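PDB 1H9M: molybdenum-binding-protein from Azotobacter vinelandii, which binds molybdate in the cytoplasm and probably takes part in molybdate homeostasis. Local coordinates for residues Ile6-Ser17 and Ala53-Ala64; Leu19-Val28 and Ala39-Arg48. All coordinates share one frame; numbering follows the deposited sequence. Where two conformers were deposited one is given.

How the contacts relate
Contacts 1 and 2 lie in the same antiparallel sheet, and their centres are 15 Å apart. Both use strand 10-21: its first part pairs with strand 57-62 in contact 1, and its far end turns into strand 25-32 in contact 2. Helix 44-49 of contact 2 is followed in the chain by strand 57-62 of contact 1. The two meet where V16 CG2 lies 3.9 Å from V28 CG1. Three molybdate ions border the pair, one at the S7-R9 and K63-A64 end of contact 1 and two beside contact 2. Residues of neighbouring subunits help to bind all three, so both contacts reach subunit interfaces.

Contact 1: Ile6-Ser17 and Ala53-Ala64. With MOO (molybdate ion), chain E.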
loop_
_atom_site.group_PDB
_atom_site.type_symbol
_atom_site.label_atom_id
_atom_site.label_comp_id
_atom_site.label_asym_id
_atom_site.label_seq_id
_atom_site.Cartn_x
_atom_site.Cartn_y
_atom_site.Cartn_z
ATOM N N ILE A 6 4.227 -17.575 2.046
ATOM C CA ILE A 6 3.781 -16.194 2.358
ATOM C C ILE A 6 2.574 -15.908 1.493
ATOM O O ILE A 6 2.458 -16.453 0.425
ATOM C CB ILE A 6 4.943 -15.209 2.161
ATOM C CG1 ILE A 6 4.620 -13.816 2.763
ATOM C CG2 ILE A 6 5.389 -15.126 0.708
ATOM C CD1 ILE A 6 5.869 -12.933 2.909
ATOM N N SER A 7 1.669 -15.028 1.941
ATOM C CA SER A 7 0.407 -14.841 1.226
ATOM C C SER A 7 0.671 -14.067 -0.070
ATOM O O SER A 7 0.012 -14.397 -1.068
ATOM C CB SER A 7 -0.626 -14.138 2.117
ATOM O OG SER A 7 -0.091 -12.820 2.410
ATOM N N ALA A 8 1.677 -13.172 -0.046
ATOM C CA ALA A 8 1.871 -12.399 -1.290
ATOM C C ALA A 8 1.937 -13.350 -2.485
ATOM O O ALA A 8 2.812 -14.219 -2.582
ATOM C CB ALA A 8 3.132 -11.572 -1.298
ATOM N N ARG A 9 1.171 -12.950 -3.511
ATOM C CA ARG A 9 1.147 -13.763 -4.709
ATOM C C ARG A 9 2.383 -13.547 -5.585
ATOM O O ARG A 9 2.499 -14.339 -6.522
ATOM C CB ARG A 9 -0.113 -13.464 -5.532
ATOM C CG ARG A 9 -1.426 -13.661 -4.772
ATOM C CD ARG A 9 -1.651 -15.148 -4.461
ATOM N NE ARG A 9 -0.970 -15.530 -3.235
ATOM C CZ ARG A 9 -0.646 -16.780 -2.916
ATOM N NH1 ARG A 9 -1.021 -17.706 -3.791
ATOM N NH2 ARG A 9 -0.015 -17.068 -1.805
ATOM N N ASN A 10 3.128 -12.469 -5.408
ATOM C CA ASN A 10 4.310 -12.212 -6.235
ATOM C C ASN A 10 5.566 -12.289 -5.427
ATOM O O ASN A 10 5.821 -11.457 -4.547
ATOM C CB ASN A 10 4.146 -10.766 -6.776
ATOM C CG ASN A 10 2.814 -10.695 -7.545
ATOM O OD1 ASN A 10 2.580 -11.511 -8.455
ATOM N ND2 ASN A 10 1.945 -9.818 -7.071
ATOM N N VAL A 11 6.428 -13.288 -5.795
ATOM C CA VAL A 11 7.723 -13.412 -5.097
ATOM C C VAL A 11 8.748 -13.584 -6.230
ATOM O O VAL A 11 8.712 -14.636 -6.865
ATOM C CB VAL A 11 7.787 -14.576 -4.096
ATOM C CG1 VAL A 11 9.215 -14.663 -3.496
ATOM C CG2 VAL A 11 6.815 -14.389 -2.925
ATOM N N PHE A 12 9.489 -12.539 -6.545
ATOM C CA PHE A 12 10.408 -12.552 -7.672
ATOM C C PHE A 12 11.850 -12.718 -7.193
ATOM O O PHE A 12 12.323 -11.959 -6.355
ATOM C CB PHE A 12 10.323 -11.289 -8.486
ATOM C CG PHE A 12 8.954 -10.831 -8.907
ATOM C CD1 PHE A 12 8.329 -9.794 -8.256
ATOM C CD2 PHE A 12 8.323 -11.408 -10.003
ATOM C CE1 PHE A 12 7.088 -9.346 -8.663
ATOM C CE2 PHE A 12 7.068 -10.969 -10.407
ATOM C CZ PHE A 12 6.459 -9.933 -9.744
ATOM N N LYS A 13 12.619 -13.571 -7.885
ATOM C CA LYS A 13 14.042 -13.669 -7.562
ATOM C C LYS A 13 14.887 -12.744 -8.416
ATOM O O LYS A 13 14.633 -12.496 -9.590
ATOM C CB LYS A 13 14.514 -15.123 -7.776
ATOM C CG LYS A 13 13.951 -16.104 -6.759
ATOM C CD LYS A 13 14.403 -17.526 -7.035
ATOM C CE LYS A 13 13.547 -18.566 -6.322
ATOM N NZ LYS A 13 13.926 -19.951 -6.748
ATOM N N GLY A 14 15.906 -12.166 -7.772
ATOM C CA GLY A 14 16.778 -11.268 -8.516
ATOM C C GLY A 14 18.058 -10.934 -7.804
ATOM O O GLY A 14 18.387 -11.500 -6.769
ATOM N N THR A 15 18.797 -9.987 -8.388
ATOM C CA THR A 15 20.047 -9.529 -7.799
ATOM C C THR A 15 20.098 -7.990 -7.732
ATOM O O THR A 15 19.669 -7.321 -8.689
ATOM C CB THR A 15 21.380 -9.902 -8.516
ATOM O OG1 THR A 15 21.210 -9.467 -9.873
ATOM C CG2 THR A 15 21.525 -11.423 -8.549
ATOM N N VAL A 16 20.617 -7.524 -6.621
ATOM C CA VAL A 16 20.777 -6.088 -6.432
ATOM C C VAL A 16 21.730 -5.561 -7.505
ATOM O O VAL A 16 22.841 -6.110 -7.655
ATOM C CB VAL A 16 21.260 -5.700 -5.028
ATOM C CG1 VAL A 16 21.467 -4.197 -4.967
ATOM C CG2 VAL A 16 20.256 -6.126 -3.957
ATOM N N SER A 17 21.327 -4.542 -8.245
ATOM C CA SER A 17 22.272 -3.964 -9.205
ATOM C C SER A 17 22.827 -2.651 -8.699
ATOM O O SER A 17 23.910 -2.177 -9.121
ATOM C CB SER A 17 21.540 -3.818 -10.538
ATOM O OG SER A 17 20.403 -3.002 -10.322
ATOM N N ALA A 53 23.749 -4.996 -0.929
ATOM C CA ALA A 53 24.823 -4.407 -1.732
ATOM C C ALA A 53 24.696 -4.927 -3.150
ATOM O O ALA A 53 24.077 -5.969 -3.424
ATOM C CB ALA A 53 26.182 -4.874 -1.179
ATOM N N ALA A 54 25.349 -4.209 -4.077
ATOM C CA ALA A 54 25.346 -4.664 -5.460
ATOM C C ALA A 54 25.806 -6.120 -5.519
ATOM O O ALA A 54 26.822 -6.484 -4.933
ATOM C CB ALA A 54 26.264 -3.792 -6.304
ATOM N N GLY A 55 25.145 -6.949 -6.311
ATOM C CA GLY A 55 25.352 -8.357 -6.467
ATOM C C GLY A 55 24.672 -9.283 -5.486
ATOM O O GLY A 55 24.556 -10.484 -5.795
ATOM N N LYS A 56 24.058 -8.765 -4.434
ATOM C CA LYS A 56 23.390 -9.654 -3.477
ATOM C C LYS A 56 22.144 -10.307 -4.061
ATOM O O LYS A 56 21.332 -9.561 -4.702
ATOM C CB LYS A 56 22.968 -8.858 -2.209
ATOM C CG LYS A 56 22.348 -9.817 -1.202
ATOM C CD LYS A 56 22.431 -9.322 0.224
ATOM C CE LYS A 56 22.814 -10.485 1.141
ATOM N NZ LYS A 56 22.787 -10.097 2.582
ATOM N N GLU A 57 21.993 -11.641 -3.885
ATOM C CA GLU A 57 20.727 -12.220 -4.444
ATOM C C GLU A 57 19.637 -11.950 -3.372
ATOM O O GLU A 57 19.755 -12.087 -2.116
ATOM C CB GLU A 57 20.877 -13.546 -5.103
ATOM C CG GLU A 57 22.299 -13.986 -5.473
ATOM C CD GLU A 57 22.448 -15.484 -5.282
ATOM O OE1 GLU A 57 22.114 -15.939 -4.171
ATOM O OE2 GLU A 57 22.870 -16.174 -6.228
ATOM N N VAL A 58 18.492 -11.555 -3.968
ATOM C CA VAL A 58 17.332 -11.209 -3.135
ATOM C C VAL A 58 16.047 -11.684 -3.795
ATOM O O VAL A 58 15.996 -12.193 -4.925
ATOM C CB VAL A 58 17.159 -9.672 -3.030
ATOM C CG1 VAL A 58 18.400 -9.097 -2.279
ATOM C CG2 VAL A 58 17.072 -9.057 -4.411
ATOM N N VAL A 59 14.936 -11.665 -3.048
ATOM C CA VAL A 59 13.590 -11.820 -3.559
ATOM C C VAL A 59 12.813 -10.478 -3.334
ATOM O O VAL A 59 13.172 -9.741 -2.421
ATOM C CB VAL A 59 12.788 -12.948 -2.865
ATOM C CG1 VAL A 59 13.394 -14.225 -3.508
ATOM C CG2 VAL A 59 12.721 -12.782 -1.363
ATOM N N ALA A 60 11.953 -10.186 -4.301
ATOM C CA ALA A 60 11.098 -8.975 -4.182
ATOM C C ALA A 60 9.691 -9.551 -3.949
ATOM O O ALA A 60 9.260 -10.421 -4.704
ATOM C CB ALA A 60 11.130 -8.289 -5.528
ATOM N N VAL A 61 8.953 -9.075 -2.976
ATOM C CA VAL A 61 7.661 -9.600 -2.567
ATOM C C VAL A 61 6.595 -8.494 -2.736
ATOM O O VAL A 61 6.808 -7.436 -2.143
ATOM C CB VAL A 61 7.748 -9.983 -1.073
ATOM C CG1 VAL A 61 6.428 -10.530 -0.576
ATOM C CG2 VAL A 61 8.885 -11.042 -0.992
ATOM N N VAL A 62 5.550 -8.794 -3.493
ATOM C CA VAL A 62 4.549 -7.714 -3.734
ATOM C C VAL A 62 3.179 -8.319 -3.567
ATOM O O VAL A 62 2.848 -9.259 -4.245
ATOM C CB VAL A 62 4.696 -7.104 -5.149
ATOM C CG1 VAL A 62 3.638 -6.033 -5.356
ATOM C CG2 VAL A 62 6.086 -6.449 -5.356
ATOM N N LYS A 63 2.290 -7.858 -2.685
ATOM C CA LYS A 63 0.964 -8.381 -2.607
ATOM C C LYS A 63 0.093 -7.967 -3.823
ATOM O O LYS A 63 0.316 -6.857 -4.291
ATOM C CB LYS A 63 0.245 -7.849 -1.353
ATOM C CG LYS A 63 0.406 -8.666 -0.090
ATOM C CD LYS A 63 -0.198 -7.881 1.094
ATOM C CE LYS A 63 -1.610 -7.653 0.736
ATOM N NZ LYS A 63 -2.560 -8.678 1.278
ATOM N N ALA A 64 -0.810 -8.884 -4.147
ATOM C CA ALA A 64 -1.702 -8.630 -5.300
ATOM C C ALA A 64 -2.433 -7.318 -5.288
ATOM O O ALA A 64 -2.419 -6.584 -6.298
ATOM C CB ALA A 64 -2.680 -9.771 -5.541
HETATM MO MO MOO E . -2.070 -11.670 -1.146
HETATM O O1 MOO E . -3.373 -10.454 -1.015
HETATM O O2 MOO E . -1.019 -11.331 -2.572
HETATM O O3 MOO E . -1.208 -11.578 0.408
HETATM O O4 MOO E . -2.950 -13.239 -1.321
#
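N10, F12 and G14 pair with V62, A60 and V58 as antiparallel hydrogen-bonded pairs. The F12-A60 pair is joined by two short bonds, A60 N to F12 O being 2.7 Å. One face holds N10, F12, V58, A60 and V62, all buried. Here F12 CD1 touches A60 CB, and strand 109-115 packs on F12 through I110. N10 ND2 also reaches V62 O (3.0 Å), coming from above the carbonyl plane, while N10 OD1 accepts from T111 N. On the K13 face V59 and V61 are buried too, and A8 CB packs on V61 CG1 at 3.5 Å. The solvent side is made by V11, K13 and E57. K13 runs out extended, with its CG alongside V59 CG1 at 3.8 Å. These two strands form part of the first TOBE domain, of the OB clan. At one end a type II turn, A53-K56, closes on V16: G55 N donates to V16 O and V16 N to K56 O. At the other end the strands give way to a molybdate site. R9 N and A64 N both donate to O2, each at 2.9 Å, the A64 bond almost straight (179°). S7 OG donates to O3 at 2.6 Å. K63 bends near its end (chi3 59°), which brings NZ to O1 at 3.0 Å. T115 OG1 of the second subunit binds the same ion. R9 turns its guanidinium back on S7 O, gripping it side-on with NE and NH2.

Contact 2: Leu19-Val28 and Ala39-Arg48; sequences LKEGAVNAEV and AAVVTLESAR. With MOO (molybdate ion), chain F; MOO (molybdate ion), chain D.
Strands 25-28 and 39-43 run antiparallel, 4.6 Å apart at closest approach, with 151° between their directions. They are the two arms of a beta hairpin in the first TOBE domain. A26 with V42 and V28 with A40 are hydrogen-bonded pairs. Past T43 the chain enters helix 44-49, and L44 N donates to V24 O in a nearly straight bond (2.8 Å, 177°). L44 covers the turn between strands 10-21 and 25-32. Its CD1 meets E21 CG at 3.7 Å, the two side chains crossing at about a right angle, and its CD2 sits 3.5 Å from both G22 O and A23 O. One turn on in the helix, A47 CB packs on A26 CB at 3.8 Å. T43 is the helix N-cap. Its OG1 sits between the backbone N and the carbonyl carbon (chi1 58°), and from there it accepts from S46 N. The same OG1 and T43 N both donate to O4 of one molybdate. The second subunit completes this site with S79, R81, K135 and A136. A second molybdate lies by N25, at a site shared with N25 of both other subunits. N25 ND2 donates to its O1 at 2.9 Å.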
loop_
_atom_site.group_PDB
_atom_site.type_symbol
_atom_site.label_atom_id
_atom_site.label_comp_id
_atom_site.label_asym_id
_atom_site.label_seq_id
_atom_site.Cartn_x
_atom_site.Cartn_y
_atom_site.Cartn_z
ATOM N N LEU A 19 22.452 0.287 -4.991
ATOM C CA LEU A 19 21.834 0.701 -3.748
ATOM C C LEU A 19 22.173 2.183 -3.538
ATOM O O LEU A 19 23.355 2.547 -3.733
ATOM C CB LEU A 19 22.371 -0.061 -2.551
ATOM C CG LEU A 19 22.101 0.315 -1.123
ATOM C CD1 LEU A 19 20.677 -0.113 -0.751
ATOM C CD2 LEU A 19 23.045 -0.232 -0.048
ATOM N N LYS A 20 21.173 2.929 -3.112
ATOM C CA LYS A 20 21.399 4.343 -2.782
ATOM C C LYS A 20 20.808 4.558 -1.385
ATOM O O LYS A 20 19.608 4.400 -1.135
ATOM C CB LYS A 20 20.786 5.372 -3.752
ATOM C CG LYS A 20 21.108 6.797 -3.259
ATOM C CD LYS A 20 20.622 7.924 -4.138
ATOM C CE LYS A 20 20.822 9.289 -3.420
ATOM N NZ LYS A 20 20.354 10.372 -4.351
ATOM N N GLU A 21 21.738 4.886 -0.482
ATOM C CA GLU A 21 21.361 5.061 0.900
ATOM C C GLU A 21 20.983 6.522 1.125
ATOM O O GLU A 21 21.680 7.443 0.759
ATOM C CB GLU A 21 22.533 4.660 1.855
ATOM C CG GLU A 21 22.686 3.115 1.675
ATOM C CD GLU A 21 23.791 2.561 2.562
ATOM O OE1 GLU A 21 24.375 3.250 3.420
ATOM O OE2 GLU A 21 24.112 1.363 2.410
ATOM N N GLY A 22 19.807 6.706 1.746
ATOM C CA GLY A 22 19.303 7.986 2.097
ATOM C C GLY A 22 19.481 8.293 3.567
ATOM O O GLY A 22 20.440 7.859 4.206
ATOM N N ALA A 23 18.559 9.009 4.169
ATOM C CA ALA A 23 18.678 9.400 5.572
ATOM C C ALA A 23 17.919 8.356 6.397
ATOM O O ALA A 23 18.471 7.782 7.324
ATOM C CB ALA A 23 18.112 10.794 5.719
ATOM N N VAL A 24 16.639 8.149 6.021
ATOM C CA VAL A 24 15.871 7.096 6.718
ATOM C C VAL A 24 15.456 5.967 5.774
ATOM O O VAL A 24 15.153 4.857 6.243
ATOM C CB VAL A 24 14.616 7.573 7.452
ATOM C CG1 VAL A 24 14.995 8.465 8.642
ATOM C CG2 VAL A 24 13.700 8.375 6.590
ATOM N N ASN A 25 15.462 6.228 4.477
ATOM C CA ASN A 25 15.144 5.167 3.497
ATOM C C ASN A 25 16.353 4.885 2.600
ATOM O O ASN A 25 17.350 5.625 2.622
ATOM C CB ASN A 25 13.975 5.602 2.613
ATOM C CG ASN A 25 12.679 5.404 3.414
ATOM O OD1 ASN A 25 12.376 4.446 4.099
ATOM N ND2 ASN A 25 11.965 6.470 3.186
ATOM N N ALA A 26 16.193 3.775 1.848
ATOM C CA ALA A 26 17.230 3.444 0.871
ATOM C C ALA A 26 16.524 2.979 -0.398
ATOM O O ALA A 26 15.465 2.321 -0.297
ATOM C CB ALA A 26 18.080 2.254 1.335
ATOM N N GLU A 27 17.082 3.322 -1.571
ATOM C CA GLU A 27 16.520 2.852 -2.812
ATOM C C GLU A 27 17.380 1.665 -3.309
ATOM O O GLU A 27 18.600 1.891 -3.447
ATOM C CB GLU A 27 16.519 3.948 -3.882
ATOM C CG GLU A 27 15.999 3.363 -5.179
ATOM C CD GLU A 27 15.960 4.353 -6.324
ATOM O OE1 GLU A 27 15.479 5.483 -6.184
ATOM O OE2 GLU A 27 16.450 3.922 -7.407
ATOM N N VAL A 28 16.713 0.583 -3.633
ATOM C CA VAL A 28 17.419 -0.627 -4.115
ATOM C C VAL A 28 16.927 -0.981 -5.507
ATOM O O VAL A 28 15.734 -1.051 -5.837
ATOM C CB VAL A 28 17.130 -1.798 -3.154
ATOM C CG1 VAL A 28 17.985 -3.005 -3.566
ATOM C CG2 VAL A 28 17.318 -1.460 -1.688
ATOM N N ALA A 39 12.554 -1.276 -8.891
ATOM C CA ALA A 39 13.190 -0.493 -7.834
ATOM C C ALA A 39 12.339 -0.674 -6.535
ATOM O O ALA A 39 11.119 -0.647 -6.696
ATOM C CB ALA A 39 13.203 0.981 -8.245
ATOM N N ALA A 40 13.015 -0.707 -5.425
ATOM C CA ALA A 40 12.309 -0.781 -4.168
ATOM C C ALA A 40 12.804 0.259 -3.198
ATOM O O ALA A 40 13.950 0.684 -3.265
ATOM C CB ALA A 40 12.417 -2.125 -3.475
ATOM N N VAL A 41 11.895 0.799 -2.377
ATOM C CA VAL A 41 12.301 1.668 -1.280
ATOM C C VAL A 41 11.732 0.835 0.024
ATOM O O VAL A 41 11.061 0.763 0.260
ATOM C CB VAL A 41 11.547 3.000 -1.297
ATOM C CG1 VAL A 41 12.005 3.897 -0.136
ATOM C CG2 VAL A 41 12.017 3.795 -2.554
ATOM N N VAL A 42 13.088 0.814 0.798
ATOM C CA VAL A 42 12.900 0.127 2.117
ATOM C C VAL A 42 13.583 1.037 3.178
ATOM O O VAL A 42 14.306 1.955 2.786
ATOM C CB VAL A 42 13.661 -1.235 2.158
ATOM C CG1 VAL A 42 12.856 -2.155 1.254
ATOM C CG2 VAL A 42 15.140 -1.213 1.772
ATOM N N THR A 43 13.354 0.806 4.468
ATOM C CA THR A 43 14.081 1.659 5.448
ATOM C C THR A 43 15.581 1.383 5.361
ATOM O O THR A 43 16.011 0.293 5.017
ATOM C CB THR A 43 13.645 1.409 6.859
ATOM O OG1 THR A 43 13.820 -0.007 7.270
ATOM C CG2 THR A 43 12.143 1.725 7.001
ATOM N N LEU A 44 16.348 2.437 5.656
ATOM C CA LEU A 44 17.811 2.252 5.676
ATOM C C LEU A 44 18.258 1.218 6.691
ATOM O O LEU A 44 19.171 0.422 6.454
ATOM C CB LEU A 44 18.448 3.608 6.027
ATOM C CG LEU A 44 19.986 3.633 6.050
ATOM C CD1 LEU A 44 20.592 3.121 4.777
ATOM C CD2 LEU A 44 20.443 5.086 6.321
ATOM N N GLU A 45 17.586 1.155 7.818
ATOM C CA GLU A 45 17.855 0.120 8.827
ATOM C C GLU A 45 17.674 -1.276 8.251
ATOM O O GLU A 45 18.552 -2.157 8.373
ATOM C CB GLU A 45 16.979 0.427 10.043
ATOM C CG GLU A 45 16.963 -0.681 11.086
ATOM C CD GLU A 45 18.306 -0.894 11.756
ATOM O OE1 GLU A 45 19.225 -0.098 11.496
ATOM O OE2 GLU A 45 18.451 -1.858 12.543
ATOM N N SER A 46 16.634 -1.486 7.389
ATOM C CA SER A 46 16.554 -2.803 6.723
ATOM C C SER A 46 17.641 -3.016 5.721
ATOM O O SER A 46 18.152 -4.141 5.535
ATOM C CB SER A 46 15.166 -2.924 6.015
ATOM O OG SER A 46 14.210 -3.166 7.027
ATOM N N ALA A 47 17.953 -2.011 4.865
ATOM C CA ALA A 47 19.004 -2.184 3.862
ATOM C C ALA A 47 20.309 -2.592 4.591
ATOM O O ALA A 47 20.928 -3.508 4.074
ATOM C CB ALA A 47 19.215 -0.860 3.142
ATOM N N ARG A 48 20.594 -1.994 5.711
ATOM C CA ARG A 48 21.832 -2.342 6.436
ATOM C C ARG A 48 21.733 -3.671 7.144
ATOM O O ARG A 48 22.690 -4.456 7.113
ATOM C CB ARG A 48 22.132 -1.162 7.385
ATOM C CG ARG A 48 22.438 -0.023 6.407
ATOM C CD ARG A 48 23.433 1.029 6.808
ATOM N NE ARG A 48 23.000 1.688 8.023
ATOM C CZ ARG A 48 23.129 2.957 8.351
ATOM N NH1 ARG A 48 23.713 3.854 7.560
ATOM N NH2 ARG A 48 22.652 3.345 9.534
HETATM MO MO MOO F . 10.570 -1.846 5.095
HETATM O O1 MOO F . 9.465 -2.154 6.405
HETATM O O2 MOO F . 10.493 -2.999 3.736
HETATM O O3 MOO F . 10.064 -0.304 4.308
HETATM O O4 MOO F . 12.247 -1.491 5.609
HETATM MO MO MOO D . 14.424 10.120 2.855
HETATM O O1 MOO D . 12.910 9.082 2.427
HETATM O O2 MOO D . 13.869 11.385 3.942
HETATM O O HOH W 1 15.846 3.508 8.674
#